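Local coordinates for protein accelerated-cell-death 11 (Arabidopsis thaliana, PDB 4NT1) that transfers ceramide-1-phosphate and phytoceramide-1-phosphate selectively between membranes, using the all-helical fold of the glycolipid transfer protein family, at residues Lys113-Gln118 against Asp130-Ser135. Residues are numbered along the deposited sequence; the frame is centred on the assembly and turned at random.
Sequences KVLFEQ and DPATKS
Ser135 meets segment 113-118 through its CB, which lies 3.4 Å from the backbone N of Leu115 and also packs against CG1 of Val114. The contact illustrates how a small polar residue can serve a helix-helix interface: no hydrogen bond crosses between the segments, and the hydroxyl turns back to its own helix. A chi1 of 62° sets Ser135 OG between the backbone N and the carbonyl carbon, 3.0 Å from Pro131 O and 3.1 Å from Ala132 O. One turn along, Gln118 CB lies 3.6 Å from Pro131 CB. Leu115 CD1 reaches the same proline, 4.1 Å from Pro131 CB, and also approaches its carbonyl group. At the solvent-facing margin the bent Gln118 side chain and the extended Lys134 chain cross at about a right angle, Gln118 OE1 touching the methylene CD of Lys134 at 3.4 Å. The segment axes come within 8.3 Å, their directions 146° apart, a roughly antiparallel packing; the segments belong to helices 98-121 and 129-139 of the GLTP fold. Around this pair, Leu115 also packs on Leu51 of helix 34-51, Ala132 on loop residues Phe55 and Leu159, and Phe116 on Val184 of helix 173-199.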
loop_
_atom_site.group_PDB
_atom_site.type_symbol
_atom_site.label_atom_id
_atom_site.label_comp_id
_atom_site.label_asym_id
_atom_site.label_seq_id
_atom_site.Cartn_x
_atom_site.Cartn_y
_atom_site.Cartn_z
ATOM N N LYS A 113 -5.528 -1.249 1.780
ATOM C CA LYS A 113 -6.846 -0.633 1.889
ATOM C C LYS A 113 -7.976 -1.660 1.732
ATOM O O LYS A 113 -8.915 -1.673 2.524
ATOM C CB LYS A 113 -7.039 0.483 0.858
ATOM C CG LYS A 113 -8.408 1.163 0.972
ATOM C CD LYS A 113 -8.705 2.114 -0.173
ATOM C CE LYS A 113 -9.234 1.386 -1.378
ATOM N NZ LYS A 113 -10.392 2.120 -1.959
ATOM N N VAL A 114 -7.893 -2.504 0.703
ATOM C CA VAL A 114 -8.938 -3.512 0.465
ATOM C C VAL A 114 -8.918 -4.573 1.549
ATOM O O VAL A 114 -9.964 -5.008 2.029
ATOM C CB VAL A 114 -8.790 -4.192 -0.914
ATOM C CG1 VAL A 114 -9.831 -5.323 -1.083
ATOM C CG2 VAL A 114 -8.925 -3.161 -2.025
ATOM N N LEU A 115 -7.720 -4.996 1.933
ATOM C CA LEU A 115 -7.584 -5.915 3.052
ATOM C C LEU A 115 -8.342 -5.402 4.287
ATOM O O LEU A 115 -9.154 -6.130 4.878
ATOM C CB LEU A 115 -6.109 -6.122 3.397
ATOM C CG LEU A 115 -5.896 -6.941 4.666
ATOM C CD1 LEU A 115 -6.358 -8.377 4.423
ATOM C CD2 LEU A 115 -4.428 -6.918 5.041
ATOM N N PHE A 116 -8.075 -4.154 4.678
ATOM C CA PHE A 116 -8.751 -3.547 5.824
ATOM C C PHE A 116 -10.275 -3.460 5.635
ATOM O O PHE A 116 -11.048 -3.787 6.541
ATOM C CB PHE A 116 -8.167 -2.156 6.130
ATOM C CG PHE A 116 -6.820 -2.191 6.810
ATOM C CD1 PHE A 116 -6.156 -3.394 7.023
ATOM C CD2 PHE A 116 -6.215 -1.018 7.237
ATOM C CE1 PHE A 116 -4.910 -3.424 7.651
ATOM C CE2 PHE A 116 -4.977 -1.045 7.873
ATOM C CZ PHE A 116 -4.329 -2.247 8.080
ATOM N N GLU A 117 -10.708 -3.002 4.469
ATOM C CA GLU A 117 -12.132 -2.949 4.163
ATOM C C GLU A 117 -12.757 -4.330 4.357
ATOM O O GLU A 117 -13.856 -4.466 4.899
ATOM C CB GLU A 117 -12.362 -2.496 2.715
ATOM C CG GLU A 117 -12.200 -0.998 2.475
ATOM C CD GLU A 117 -12.183 -0.632 0.989
ATOM O OE1 GLU A 117 -11.859 -1.506 0.161
ATOM O OE2 GLU A 117 -12.488 0.534 0.648
ATOM N N GLN A 118 -12.064 -5.362 3.892
ATOM C CA GLN A 118 -12.633 -6.705 3.930
ATOM C C GLN A 118 -12.626 -7.294 5.335
ATOM O O GLN A 118 -13.546 -8.035 5.704
ATOM C CB GLN A 118 -11.934 -7.637 2.938
ATOM C CG GLN A 118 -12.187 -7.259 1.477
ATOM C CD GLN A 118 -13.629 -7.475 1.078
ATOM O OE1 GLN A 118 -14.263 -8.439 1.507
ATOM N NE2 GLN A 118 -14.167 -6.568 0.270
ATOM N N ASP A 130 -10.642 -15.062 3.574
ATOM C CA ASP A 130 -11.380 -14.310 2.565
ATOM C C ASP A 130 -10.877 -12.865 2.355
ATOM O O ASP A 130 -10.656 -12.452 1.215
ATOM C CB ASP A 130 -12.895 -14.381 2.807
ATOM C CG ASP A 130 -13.488 -15.717 2.373
ATOM O OD1 ASP A 130 -12.708 -16.651 2.067
ATOM O OD2 ASP A 130 -14.731 -15.837 2.339
ATOM N N PRO A 131 -10.675 -12.099 3.444
ATOM C CA PRO A 131 -10.118 -10.753 3.223
ATOM C C PRO A 131 -8.751 -10.764 2.534
ATOM O O PRO A 131 -8.516 -9.951 1.640
ATOM C CB PRO A 131 -9.983 -10.181 4.644
ATOM C CG PRO A 131 -10.991 -10.948 5.459
ATOM C CD PRO A 131 -11.061 -12.326 4.848
ATOM N N ALA A 132 -7.850 -11.647 2.955
ATOM C CA ALA A 132 -6.521 -11.699 2.332
ATOM C C ALA A 132 -6.625 -12.153 0.873
ATOM O O ALA A 132 -5.981 -11.590 -0.017
ATOM C CB ALA A 132 -5.599 -12.605 3.112
ATOM N N THR A 133 -7.450 -13.165 0.625
ATOM C CA THR A 133 -7.659 -13.645 -0.743
ATOM C C THR A 133 -8.311 -12.596 -1.652
ATOM O O THR A 133 -7.872 -12.389 -2.783
ATOM C CB THR A 133 -8.489 -14.952 -0.768
ATOM O OG1 THR A 133 -7.759 -15.981 -0.098
ATOM C CG2 THR A 133 -8.765 -15.385 -2.210
ATOM N N LYS A 134 -9.350 -11.924 -1.158
ATOM C CA LYS A 134 -10.059 -10.934 -1.969
ATOM C C LYS A 134 -9.192 -9.718 -2.292
ATOM O O LYS A 134 -9.243 -9.185 -3.401
ATOM C CB LYS A 134 -11.347 -10.486 -1.283
ATOM C CG LYS A 134 -12.456 -11.531 -1.318
ATOM C CD LYS A 134 -13.667 -11.065 -0.522
ATOM C CE LYS A 134 -14.807 -12.074 -0.598
ATOM N NZ LYS A 134 -16.024 -11.604 0.128
ATOM N N SER A 135 -8.399 -9.274 -1.325
ATOM C CA SER A 135 -7.552 -8.111 -1.563
ATOM C C SER A 135 -6.422 -8.481 -2.529
ATOM O O SER A 135 -6.068 -7.696 -3.402
ATOM C CB SER A 135 -7.011 -7.537 -0.246
ATOM O OG SER A 135 -6.206 -8.482 0.439
#